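Local atomic coordinates of monoacylglycerol lipase (Palaeococcus ferrophilus, PDB entry 6QE2), a protein that hydrolyses monoacylglycerols to glycerol and free fatty acid, probably through the serine-histidine-aspartate machinery of the alpha/beta-hydrolase fold. Residues 128-142 / 166-178. Numbering follows the deposited sequence. Where two conformers were deposited one is given.
With LDA (lauryl dimethylamine-N-oxide), chain D.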
loop_
_atom_site.group_PDB
_atom_site.type_symbol
_atom_site.label_atom_id
_atom_site.label_comp_id
_atom_site.label_asym_id
_atom_site.label_seq_id
_atom_site.Cartn_x
_atom_site.Cartn_y
_atom_site.Cartn_z
ATOM N N ALA A 128 12.933 -16.613 -1.533
ATOM C CA ALA A 128 12.517 -15.752 -0.421
ATOM C C ALA A 128 11.979 -16.571 0.747
ATOM O O ALA A 128 12.186 -16.216 1.923
ATOM C CB ALA A 128 11.459 -14.768 -0.931
ATOM N N LYS A 129 11.234 -17.646 0.440
ATOM C CA LYS A 129 10.755 -18.561 1.476
ATOM C C LYS A 129 11.899 -19.172 2.265
ATOM O O LYS A 129 11.740 -19.501 3.445
ATOM C CB LYS A 129 9.938 -19.702 0.855
ATOM C CG LYS A 129 8.583 -19.340 0.323
ATOM C CD LYS A 129 7.813 -20.607 -0.055
ATOM C CE LYS A 129 6.415 -20.258 -0.565
ATOM N NZ LYS A 129 5.665 -21.453 -1.051
ATOM N N VAL A 130 13.046 -19.387 1.626
ATOM C CA VAL A 130 14.165 -19.940 2.372
ATOM C C VAL A 130 14.900 -18.845 3.120
ATOM O O VAL A 130 15.187 -18.977 4.311
ATOM C CB VAL A 130 15.118 -20.699 1.442
ATOM C CG1 VAL A 130 16.294 -21.174 2.251
ATOM C CG2 VAL A 130 14.372 -21.828 0.823
ATOM N N LEU A 131 15.267 -17.783 2.409
ATOM C CA LEU A 131 16.053 -16.717 3.023
ATOM C C LEU A 131 15.292 -16.048 4.156
ATOM O O LEU A 131 15.900 -15.621 5.142
ATOM C CB LEU A 131 16.453 -15.678 1.976
ATOM C CG LEU A 131 17.367 -16.154 0.845
ATOM C CD1 LEU A 131 17.796 -14.982 -0.027
ATOM C CD2 LEU A 131 18.583 -16.880 1.401
ATOM N N GLY A 132 13.966 -15.947 4.038
ATOM C CA GLY A 132 13.185 -15.374 5.119
ATOM C C GLY A 132 13.278 -16.160 6.408
ATOM O O GLY A 132 13.059 -15.599 7.487
ATOM N N ARG A 133 13.618 -17.446 6.326
ATOM C CA ARG A 133 13.742 -18.291 7.505
ATOM C C ARG A 133 15.168 -18.394 8.029
ATOM O O ARG A 133 15.373 -18.332 9.242
ATOM C CB ARG A 133 13.198 -19.689 7.204
ATOM C CG ARG A 133 11.682 -19.742 7.211
ATOM C CD ARG A 133 11.138 -21.007 6.577
ATOM N NE ARG A 133 9.691 -21.096 6.747
ATOM C CZ ARG A 133 8.805 -20.757 5.816
ATOM N NH1 ARG A 133 9.215 -20.296 4.641
ATOM N NH2 ARG A 133 7.507 -20.870 6.063
ATOM N N ILE A 134 16.165 -18.527 7.153
ATOM C CA ILE A 134 17.520 -18.817 7.610
ATOM C C ILE A 134 18.359 -17.547 7.708
ATOM O O ILE A 134 19.282 -17.471 8.528
ATOM C CB ILE A 134 18.200 -19.857 6.699
ATOM C CG1 ILE A 134 18.343 -19.332 5.273
ATOM C CG2 ILE A 134 17.414 -21.161 6.704
ATOM C CD1 ILE A 134 19.305 -20.148 4.424
ATOM N N THR A 135 18.060 -16.540 6.885
ATOM C CA THR A 135 18.774 -15.260 6.930
ATOM C C THR A 135 17.782 -14.105 6.831
ATOM O O THR A 135 17.817 -13.319 5.882
ATOM C CB THR A 135 19.813 -15.169 5.809
ATOM O OG1 THR A 135 19.155 -15.249 4.540
ATOM C CG2 THR A 135 20.833 -16.296 5.906
ATOM N N PRO A 136 16.877 -13.975 7.808
ATOM C CA PRO A 136 15.810 -12.966 7.674
ATOM C C PRO A 136 16.333 -11.547 7.542
ATOM O O PRO A 136 15.676 -10.710 6.907
ATOM C CB PRO A 136 14.988 -13.156 8.956
ATOM C CG PRO A 136 15.948 -13.755 9.935
ATOM C CD PRO A 136 16.825 -14.658 9.112
ATOM N N GLY A 137 17.496 -11.248 8.121
ATOM C CA GLY A 137 18.074 -9.922 8.051
ATOM C C GLY A 137 18.904 -9.631 6.824
ATOM O O GLY A 137 19.340 -8.492 6.638
ATOM N N LEU A 138 19.139 -10.630 5.975
ATOM C CA LEU A 138 19.913 -10.412 4.761
ATOM C C LEU A 138 19.212 -9.392 3.877
ATOM O O LEU A 138 18.016 -9.509 3.601
ATOM C CB LEU A 138 20.093 -11.731 4.005
ATOM C CG LEU A 138 20.843 -11.684 2.669
ATOM C CD1 LEU A 138 22.260 -11.163 2.855
ATOM C CD2 LEU A 138 20.854 -13.049 1.997
ATOM N N SER A 139 19.964 -8.402 3.407
ATOM C CA SER A 139 19.399 -7.300 2.646
ATOM C C SER A 139 19.757 -7.509 1.184
ATOM O O SER A 139 20.932 -7.693 0.846
ATOM C CB SER A 139 19.935 -5.960 3.161
ATOM O OG SER A 139 19.726 -4.921 2.223
ATOM N N LEU A 140 18.746 -7.458 0.322
ATOM C CA LEU A 140 18.920 -7.702 -1.098
ATOM C C LEU A 140 18.269 -6.588 -1.905
ATOM O O LEU A 140 17.500 -5.775 -1.384
ATOM C CB LEU A 140 18.325 -9.060 -1.494
ATOM C CG LEU A 140 18.850 -10.266 -0.709
ATOM C CD1 LEU A 140 18.130 -11.534 -1.129
ATOM C CD2 LEU A 140 20.357 -10.422 -0.873
ATOM N N SER A 141 18.579 -6.565 -3.196
ATOM C CA SER A 141 17.959 -5.610 -4.102
ATOM C C SER A 141 16.520 -6.015 -4.383
ATOM O O SER A 141 16.213 -7.202 -4.529
ATOM C CB SER A 141 18.750 -5.528 -5.406
ATOM O OG SER A 141 18.049 -4.784 -6.385
ATOM N N ASN A 142 15.631 -5.020 -4.455
ATOM C CA ASN A 142 14.222 -5.310 -4.689
ATOM C C ASN A 142 13.898 -5.565 -6.155
ATOM O O ASN A 142 12.765 -5.954 -6.455
ATOM C CB ASN A 142 13.325 -4.180 -4.135
ATOM C CG ASN A 142 13.517 -2.836 -4.840
ATOM O OD1 ASN A 142 14.044 -2.754 -5.948
ATOM N ND2 ASN A 142 13.034 -1.766 -4.199
ATOM N N HIS A 166 14.794 3.887 -1.223
ATOM C CA HIS A 166 15.866 2.907 -1.310
ATOM C C HIS A 166 15.356 1.689 -2.062
ATOM O O HIS A 166 14.154 1.533 -2.292
ATOM C CB HIS A 166 16.387 2.508 0.077
ATOM C CG HIS A 166 15.371 1.806 0.926
ATOM N ND1 HIS A 166 15.052 0.475 0.760
ATOM C CD2 HIS A 166 14.618 2.246 1.962
ATOM C CE1 HIS A 166 14.143 0.126 1.654
ATOM N NE2 HIS A 166 13.859 1.185 2.391
ATOM N N ASP A 167 16.283 0.806 -2.435
ATOM C CA ASP A 167 15.943 -0.388 -3.200
ATOM C C ASP A 167 16.196 -1.670 -2.415
ATOM O O ASP A 167 16.368 -2.739 -3.012
ATOM C CB ASP A 167 16.715 -0.406 -4.522
ATOM C CG ASP A 167 18.193 -0.725 -4.345
ATOM O OD1 ASP A 167 18.748 -0.485 -3.251
ATOM O OD2 ASP A 167 18.804 -1.220 -5.314
ATOM N N ARG A 168 16.207 -1.586 -1.094
ATOM C CA ARG A 168 16.516 -2.728 -0.247
ATOM C C ARG A 168 15.253 -3.477 0.144
ATOM O O ARG A 168 14.197 -2.877 0.367
ATOM C CB ARG A 168 17.246 -2.282 1.020
ATOM C CG ARG A 168 18.495 -1.459 0.772
ATOM C CD ARG A 168 19.656 -2.369 0.424
ATOM N NE ARG A 168 19.750 -2.575 -1.013
ATOM C CZ ARG A 168 20.404 -3.579 -1.582
ATOM N NH1 ARG A 168 21.011 -4.491 -0.835
ATOM N NH2 ARG A 168 20.438 -3.672 -2.899
ATOM N N ILE A 169 15.377 -4.795 0.236
ATOM C CA ILE A 169 14.341 -5.646 0.806
ATOM C C ILE A 169 15.047 -6.779 1.535
ATOM O O ILE A 169 15.992 -7.373 1.004
ATOM C CB ILE A 169 13.365 -6.185 -0.264
ATOM C CG1 ILE A 169 12.264 -7.036 0.381
ATOM C CG2 ILE A 169 14.101 -6.985 -1.350
ATOM C CD1 ILE A 169 11.147 -7.433 -0.589
ATOM N N SER A 170 14.620 -7.056 2.758
ATOM C CA SER A 170 15.262 -8.113 3.517
ATOM C C SER A 170 14.630 -9.460 3.184
ATOM O O SER A 170 13.565 -9.546 2.565
ATOM C CB SER A 170 15.173 -7.837 5.016
ATOM O OG SER A 170 13.863 -8.063 5.499
ATOM N N GLY A 171 15.321 -10.531 3.576
ATOM C CA GLY A 171 14.753 -11.855 3.390
ATOM C C GLY A 171 13.425 -12.004 4.106
ATOM O O GLY A 171 12.480 -12.590 3.570
ATOM N N LYS A 172 13.329 -11.445 5.317
ATOM C CA LYS A 172 12.083 -11.491 6.075
ATOM C C LYS A 172 10.963 -10.778 5.327
ATOM O O LYS A 172 9.846 -11.297 5.210
ATOM C CB LYS A 172 12.291 -10.866 7.457
ATOM C CG LYS A 172 11.050 -10.882 8.336
ATOM C CD LYS A 172 11.272 -10.109 9.630
ATOM C CE LYS A 172 10.169 -10.406 10.630
ATOM N NZ LYS A 172 10.229 -9.518 11.824
ATOM N N LEU A 173 11.248 -9.590 4.796
ATOM C CA LEU A 173 10.202 -8.841 4.107
ATOM C C LEU A 173 9.787 -9.536 2.819
ATOM O O LEU A 173 8.593 -9.608 2.505
ATOM C CB LEU A 173 10.668 -7.412 3.825
ATOM C CG LEU A 173 9.622 -6.519 3.153
ATOM C CD1 LEU A 173 8.276 -6.612 3.872
ATOM C CD2 LEU A 173 10.114 -5.087 3.132
ATOM N N GLY A 174 10.751 -10.070 2.066
ATOM C CA GLY A 174 10.402 -10.783 0.846
ATOM C C GLY A 174 9.509 -11.979 1.113
ATOM O O GLY A 174 8.509 -12.193 0.423
ATOM N N MET A 175 9.856 -12.774 2.129
ATOM C CA MET A 175 9.009 -13.897 2.515
ATOM C C MET A 175 7.618 -13.427 2.916
ATOM O O MET A 175 6.612 -14.034 2.530
ATOM C CB MET A 175 9.663 -14.669 3.662
ATOM C CG MET A 175 8.894 -15.911 4.094
ATOM S SD MET A 175 9.768 -16.855 5.369
ATOM C CE MET A 175 9.687 -15.733 6.753
ATOM N N SER A 176 7.562 -12.350 3.686
ATOM C CA SER A 176 6.289 -11.818 4.137
ATOM C C SER A 176 5.427 -11.353 2.973
ATOM O O SER A 176 4.220 -11.570 2.968
ATOM C CB SER A 176 6.505 -10.669 5.117
ATOM O OG SER A 176 5.269 -10.151 5.566
ATOM N N VAL A 177 6.039 -10.710 1.987
ATOM C CA VAL A 177 5.266 -10.223 0.856
ATOM C C VAL A 177 4.608 -11.355 0.079
ATOM O O VAL A 177 3.419 -11.300 -0.219
ATOM C CB VAL A 177 6.165 -9.450 -0.128
ATOM C CG1 VAL A 177 5.440 -9.208 -1.442
ATOM C CG2 VAL A 177 6.639 -8.144 0.487
ATOM N N PHE A 178 5.356 -12.443 -0.211
ATOM C CA PHE A 178 4.772 -13.496 -1.043
ATOM C C PHE A 178 3.785 -14.335 -0.255
ATOM O O PHE A 178 2.765 -14.768 -0.795
ATOM C CB PHE A 178 5.898 -14.362 -1.647
ATOM C CG PHE A 178 6.724 -13.585 -2.621
ATOM C CD1 PHE A 178 6.117 -13.007 -3.745
ATOM C CD2 PHE A 178 8.075 -13.395 -2.387
ATOM C CE1 PHE A 178 6.864 -12.229 -4.652
ATOM C CE2 PHE A 178 8.832 -12.634 -3.268
ATOM C CZ PHE A 178 8.240 -12.030 -4.380
HETATM N N1 LDA D . 5.823 -4.656 -4.399
HETATM O O1 LDA D . 5.022 -4.247 -3.550
HETATM C CM1 LDA D . 6.858 -3.649 -4.600
HETATM C CM2 LDA D . 5.113 -4.917 -5.645
HETATM C C1 LDA D . 6.443 -5.879 -3.938
HETATM C C2 LDA D . 7.679 -6.105 -4.784
HETATM C C3 LDA D . 8.548 -7.166 -4.143
HETATM C C4 LDA D . 9.710 -7.518 -5.053
HETATM C C5 LDA D . 10.418 -8.762 -4.556
HETATM C C6 LDA D . 11.793 -8.887 -5.183
HETATM C C7 LDA D . 12.394 -10.236 -4.839
HETATM C C8 LDA D . 13.562 -10.065 -3.891
HETATM C C9 LDA D . 13.437 -11.003 -2.707
HETATM C C10 LDA D . 14.514 -12.076 -2.755
HETATM C C11 LDA D . 14.641 -12.790 -1.419
HETATM C C12 LDA D . 14.242 -11.880 -0.286
HETATM O O HOH W 1 16.447 -2.575 -7.245
HETATM O O HOH W 2 13.022 -1.180 -1.390
HETATM O O HOH W 3 12.838 1.202 -4.718
#
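Gly132 and Gly171 let helices 128-134 and 171-178 meet backbone to backbone, Gly132 CA 3.3 Å from Gly171 O, the axes 7.2 Å apart and 133° between their directions; beside them strands 139-141 and 168-170 pair antiparallel, with Leu140 and Ile169 hydrogen-bonded. Lys172 N gives its proton to a lone pair of Pro136 O (2.9 Å), and Gly171 N to Leu138 O. Ser170 is the N-cap, its OG accepting from Leu173 N and also hydrogen-bonded to His60.

Met175 is the knob of the helix pair, set among Ala128, Lys129, Gly132 and Arg133. Its chain runs out with CG anti to the backbone N (chi1 -177°) and bends only at chi3, which turns CE onto Gly132 O at 3.5 Å. SD lies over one face of the Arg133 guanidinium, 3.6 Å from NH1, which bonds Lys129 O. At the ribbon, the bent Arg168 chain carries its guanidinium flat over Leu140 O, 3.6 Å from CZ; NH1 bonds Ser139 OG weakly, and NE meets Asp167 OD1 from above the carboxylate plane in a salt bridge. Asn142 N bonds Asp167 O; its amide, nearly perpendicular to that carboxylate, gives ND2 to two waters shared with His166 O, while OD1 accepts from Leu144 N.

Ala128 CB touches the Phe178 ring edge and the tail of the detergent LDA, and Leu140 CD1 lies 3.7 Å from LDA C11. Both segments belong to the insertion between core strands 106-110 and 195-200, probably the cap. Its largely apolar wall, with a few backbone carbonyls, holds a tail whose molecule bonds Ser87 OG, the probable nucleophile, consistent with an acyl-chain pocket.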